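Local coordinates for protein DltD (Streptococcus thermophilus LMG 18311, PDB 7DXM), which probably acts at the bacterial membrane as an O-acyltransferase of the dlt operon, serving the D-alanylation of lipoteichoic acid, at residues T233-F244 with Y340-W350. Residues are numbered along the deposited sequence; the frame is centred on the assembly and turned at random.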
loop_
_atom_site.group_PDB
_atom_site.type_symbol
_atom_site.label_atom_id
_atom_site.label_comp_id
_atom_site.label_asym_id
_atom_site.label_seq_id
_atom_site.Cartn_x
_atom_site.Cartn_y
_atom_site.Cartn_z
ATOM N N THR A 233 11.418 -9.536 22.021
ATOM C CA THR A 233 11.784 -10.670 21.175
ATOM C C THR A 233 12.490 -11.790 21.944
ATOM O O THR A 233 13.178 -12.616 21.322
ATOM C CB THR A 233 12.705 -10.269 19.981
ATOM O OG1 THR A 233 14.023 -9.953 20.457
ATOM C CG2 THR A 233 12.150 -9.118 19.116
ATOM N N LYS A 234 12.365 -11.847 23.271
ATOM C CA LYS A 234 13.094 -12.876 24.011
ATOM C C LYS A 234 12.507 -14.284 23.836
ATOM O O LYS A 234 12.948 -15.213 24.528
ATOM C CB LYS A 234 13.157 -12.507 25.500
ATOM C CG LYS A 234 11.803 -12.247 26.152
ATOM C CD LYS A 234 11.868 -12.460 27.676
ATOM C CE LYS A 234 12.270 -13.905 28.060
ATOM N NZ LYS A 234 12.202 -14.155 29.539
ATOM N N SER A 235 11.542 -14.477 22.935
ATOM C CA SER A 235 10.889 -15.772 22.795
ATOM C C SER A 235 11.452 -16.603 21.652
ATOM O O SER A 235 10.933 -17.693 21.390
ATOM C CB SER A 235 9.376 -15.599 22.592
ATOM O OG SER A 235 9.094 -15.020 21.321
ATOM N N ASN A 236 12.471 -16.126 20.953
ATOM C CA ASN A 236 12.988 -16.879 19.817
ATOM C C ASN A 236 14.345 -16.302 19.434
ATOM O O ASN A 236 14.879 -15.412 20.112
ATOM C CB ASN A 236 12.016 -16.842 18.639
ATOM C CG ASN A 236 11.685 -15.433 18.217
ATOM O OD1 ASN A 236 12.224 -14.920 17.229
ATOM N ND2 ASN A 236 10.800 -14.785 18.975
ATOM N N ASP A 237 14.889 -16.826 18.332
ATOM C CA ASP A 237 16.187 -16.458 17.797
ATOM C C ASP A 237 16.067 -15.738 16.468
ATOM O O ASP A 237 17.091 -15.427 15.847
ATOM C CB ASP A 237 17.064 -17.711 17.628
ATOM C CG ASP A 237 17.475 -18.328 18.964
ATOM O OD1 ASP A 237 17.509 -17.589 19.974
ATOM O OD2 ASP A 237 17.756 -19.549 19.008
ATOM N N PHE A 238 14.852 -15.488 16.000
ATOM C CA PHE A 238 14.652 -14.815 14.725
ATOM C C PHE A 238 14.535 -13.306 14.882
ATOM O O PHE A 238 14.478 -12.591 13.874
ATOM C CB PHE A 238 13.401 -15.364 14.036
ATOM C CG PHE A 238 13.578 -16.730 13.417
ATOM C CD1 PHE A 238 14.151 -16.870 12.143
ATOM C CD2 PHE A 238 13.141 -17.874 14.085
ATOM C CE1 PHE A 238 14.294 -18.130 11.559
ATOM C CE2 PHE A 238 13.285 -19.131 13.509
ATOM C CZ PHE A 238 13.857 -19.263 12.248
ATOM N N GLY A 239 14.520 -12.819 16.125
ATOM C CA GLY A 239 14.204 -11.440 16.428
ATOM C C GLY A 239 12.826 -11.097 15.916
ATOM O O GLY A 239 12.637 -10.060 15.277
ATOM N N ILE A 240 11.858 -11.978 16.169
ATOM C CA ILE A 240 10.473 -11.783 15.761
ATOM C C ILE A 240 9.658 -11.449 16.993
ATOM O O ILE A 240 9.864 -12.038 18.059
ATOM C CB ILE A 240 9.917 -13.022 15.043
ATOM C CG1 ILE A 240 10.611 -13.164 13.698
ATOM C CG2 ILE A 240 8.449 -12.862 14.822
ATOM C CD1 ILE A 240 10.200 -14.354 12.936
ATOM N N ASP A 241 8.759 -10.476 16.851
ATOM C CA ASP A 241 7.958 -10.014 17.980
ATOM C C ASP A 241 7.288 -11.186 18.691
ATOM O O ASP A 241 6.816 -12.137 18.057
ATOM C CB ASP A 241 6.908 -9.000 17.519
ATOM C CG ASP A 241 6.011 -8.560 18.643
ATOM O OD1 ASP A 241 5.112 -9.352 19.010
ATOM O OD2 ASP A 241 6.208 -7.434 19.171
ATOM N N ASP A 242 7.271 -11.105 20.024
ATOM C CA ASP A 242 6.790 -12.206 20.853
ATOM C C ASP A 242 5.382 -12.635 20.450
ATOM O O ASP A 242 5.138 -13.813 20.139
ATOM C CB ASP A 242 6.841 -11.796 22.328
ATOM C CG ASP A 242 8.255 -11.832 22.907
ATOM O OD1 ASP A 242 9.134 -12.483 22.294
ATOM O OD2 ASP A 242 8.489 -11.228 23.983
ATOM N N ARG A 243 4.446 -11.679 20.424
ATOM C CA ARG A 243 3.058 -12.010 20.129
ATOM C C ARG A 243 2.921 -12.616 18.736
ATOM O O ARG A 243 2.269 -13.645 18.570
ATOM C CB ARG A 243 2.164 -10.778 20.264
ATOM C CG ARG A 243 0.702 -11.185 20.341
ATOM C CD ARG A 243 -0.234 -10.128 20.941
ATOM N NE ARG A 243 0.428 -9.232 21.891
ATOM C CZ ARG A 243 -0.184 -8.257 22.569
ATOM N NH1 ARG A 243 -1.492 -8.043 22.420
ATOM N NH2 ARG A 243 0.524 -7.495 23.403
ATOM N N PHE A 244 3.531 -11.992 17.719
ATOM C CA PHE A 244 3.458 -12.546 16.372
ATOM C C PHE A 244 4.040 -13.939 16.352
ATOM O O PHE A 244 3.510 -14.828 15.676
ATOM C CB PHE A 244 4.189 -11.652 15.381
ATOM C CG PHE A 244 4.184 -12.180 13.953
ATOM C CD1 PHE A 244 5.068 -13.170 13.542
ATOM C CD2 PHE A 244 3.345 -11.623 13.004
ATOM C CE1 PHE A 244 5.090 -13.621 12.204
ATOM C CE2 PHE A 244 3.363 -12.060 11.676
ATOM C CZ PHE A 244 4.235 -13.054 11.275
ATOM N N TYR A 340 17.166 -6.082 14.109
ATOM C CA TYR A 340 15.944 -5.359 14.478
ATOM C C TYR A 340 15.465 -4.396 13.391
ATOM O O TYR A 340 14.742 -3.440 13.665
ATOM C CB TYR A 340 16.108 -4.631 15.807
ATOM C CG TYR A 340 16.737 -5.486 16.864
ATOM C CD1 TYR A 340 16.090 -6.603 17.354
ATOM C CD2 TYR A 340 17.971 -5.168 17.388
ATOM C CE1 TYR A 340 16.660 -7.391 18.344
ATOM C CE2 TYR A 340 18.547 -5.943 18.380
ATOM C CZ TYR A 340 17.884 -7.057 18.857
ATOM O OH TYR A 340 18.455 -7.831 19.850
ATOM N N PHE A 341 15.815 -4.664 12.139
ATOM C CA PHE A 341 15.181 -3.939 11.051
ATOM C C PHE A 341 13.720 -4.345 10.913
ATOM O O PHE A 341 12.856 -3.494 10.657
ATOM C CB PHE A 341 15.938 -4.187 9.752
ATOM C CG PHE A 341 15.828 -3.064 8.758
ATOM C CD1 PHE A 341 16.693 -1.974 8.817
ATOM C CD2 PHE A 341 14.873 -3.101 7.756
ATOM C CE1 PHE A 341 16.601 -0.951 7.901
ATOM C CE2 PHE A 341 14.770 -2.083 6.835
ATOM C CZ PHE A 341 15.644 -0.998 6.903
ATOM N N MET A 342 13.420 -5.633 11.089
ATOM C CA MET A 342 12.062 -6.139 10.959
ATOM C C MET A 342 11.437 -6.326 12.328
ATOM O O MET A 342 12.129 -6.665 13.297
ATOM C CB MET A 342 12.036 -7.473 10.225
ATOM C CG MET A 342 12.867 -7.503 8.999
ATOM S SD MET A 342 11.903 -6.806 7.673
ATOM C CE MET A 342 12.454 -5.146 7.699
ATOM N N GLN A 343 10.111 -6.108 12.397
ATOM C CA GLN A 343 9.358 -6.399 13.613
ATOM C C GLN A 343 8.792 -7.814 13.614
ATOM O O GLN A 343 8.713 -8.450 14.667
ATOM C CB GLN A 343 8.229 -5.390 13.799
ATOM C CG GLN A 343 7.496 -5.619 15.113
ATOM C CD GLN A 343 6.394 -4.622 15.377
ATOM O OE1 GLN A 343 6.627 -3.417 15.380
ATOM N NE2 GLN A 343 5.179 -5.120 15.605
ATOM N N ASP A 344 8.397 -8.309 12.445
ATOM C CA ASP A 344 7.915 -9.674 12.267
ATOM C C ASP A 344 8.852 -10.364 11.298
ATOM O O ASP A 344 10.056 -10.077 11.253
ATOM C CB ASP A 344 6.545 -9.739 11.584
ATOM C CG ASP A 344 5.520 -8.852 12.215
ATOM O OD1 ASP A 344 5.374 -8.814 13.484
ATOM O OD2 ASP A 344 4.842 -8.185 11.396
ATOM N N THR A 345 8.255 -11.250 10.490
ATOM C CA THR A 345 8.945 -11.947 9.418
ATOM C C THR A 345 9.143 -11.047 8.204
ATOM O O THR A 345 10.261 -10.927 7.702
ATOM C CB THR A 345 8.155 -13.191 9.020
ATOM O OG1 THR A 345 6.880 -12.795 8.505
ATOM C CG2 THR A 345 7.933 -14.090 10.213
ATOM N N ILE A 346 8.071 -10.421 7.705
ATOM C CA ILE A 346 8.132 -9.664 6.451
ATOM C C ILE A 346 7.701 -8.209 6.596
ATOM O O ILE A 346 7.479 -7.522 5.589
ATOM C CB ILE A 346 7.274 -10.329 5.369
ATOM C CG1 ILE A 346 5.809 -10.345 5.807
ATOM C CG2 ILE A 346 7.768 -11.686 5.092
ATOM C CD1 ILE A 346 4.880 -10.508 4.650
ATOM N N HIS A 347 7.558 -7.738 7.836
ATOM C CA HIS A 347 7.122 -6.376 8.130
ATOM C C HIS A 347 8.188 -5.665 8.948
ATOM O O HIS A 347 8.642 -6.189 9.973
ATOM C CB HIS A 347 5.805 -6.361 8.904
ATOM C CG HIS A 347 4.704 -7.124 8.239
ATOM N ND1 HIS A 347 4.281 -8.359 8.684
ATOM C CD2 HIS A 347 3.933 -6.826 7.168
ATOM C CE1 HIS A 347 3.300 -8.792 7.914
ATOM N NE2 HIS A 347 3.067 -7.879 6.989
ATOM N N MET A 348 8.577 -4.472 8.505
ATOM C CA MET A 348 9.607 -3.736 9.220
ATOM C C MET A 348 9.026 -3.070 10.449
ATOM O O MET A 348 7.835 -2.774 10.520
ATOM C CB MET A 348 10.259 -2.694 8.305
ATOM C CG MET A 348 9.405 -2.314 7.104
ATOM S SD MET A 348 10.365 -1.357 5.903
ATOM C CE MET A 348 11.520 -2.530 5.304
ATOM N N GLY A 349 9.884 -2.855 11.431
ATOM C CA GLY A 349 9.492 -2.192 12.655
ATOM C C GLY A 349 10.728 -1.699 13.378
ATOM O O GLY A 349 11.866 -1.898 12.934
ATOM N N TRP A 350 10.487 -1.037 14.506
ATOM C CA TRP A 350 11.594 -0.646 15.366
ATOM C C TRP A 350 12.682 0.112 14.595
ATOM O O TRP A 350 12.444 1.209 14.069
ATOM C CB TRP A 350 12.142 -1.903 16.031
ATOM C CG TRP A 350 11.205 -2.493 17.077
ATOM C CD1 TRP A 350 10.537 -1.815 18.066
ATOM C CD2 TRP A 350 10.859 -3.877 17.243
ATOM N NE1 TRP A 350 9.798 -2.685 18.831
ATOM C CE2 TRP A 350 9.980 -3.958 18.353
ATOM C CE3 TRP A 350 11.213 -5.061 16.567
ATOM C CZ2 TRP A 350 9.458 -5.169 18.805
ATOM C CZ3 TRP A 350 10.686 -6.270 17.018
ATOM C CH2 TRP A 350 9.823 -6.311 18.129
#
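F244 and D344 carry the stacked part of this contact. D344 CB sits 3.8 Å from the F244 ring centroid and only 6° off the ring normal, a CH-pi contact over the face. The carboxylate lies nearly parallel to the ring, 16° between planes, with D344 OD1 3.5 Å from F244 CD2. With CG anti to the backbone N, F244 sends its ring off the first turn of helix 242-249 to D344. Apolar packing continues at T345, whose CG2 lies 3.5 Å from F244 CE1 and 3.6 Å from I240 CD1. At the W350 ring, T233 CG2 lies 3.8 Å from CH2.

One hydrogen bond joins the backbones: D241 N to Q343 O, 3.0 Å, met nearly end-on (C=O...N 167°). D241 is also the N-cap of helix 242-249, its OD1 accepting weak bonds from R243 N and F244 N. Within 233-244, N236 ties the loop to itself: OD1 takes F238 N, an Asx turn, and I240 N, while ND2 reaches I240 O at 3.0 Å.

H347 ND1 makes a weak 2.8 Å bond to D344 OD2, an atom less surely placed because it crowds another, and H347 NE2 bonds S46 OG, consistent with a Ser-His-Asp triad as in SGNH hydrolases. R50 is D344's second partner, by a salt bridge. Loop 340-350, between strand 329-331 and helix 351-365, packs against the start of helix 242-249, with helix 218-231 touching Y340 and W350, and helix 297-303 touching I240 and T345.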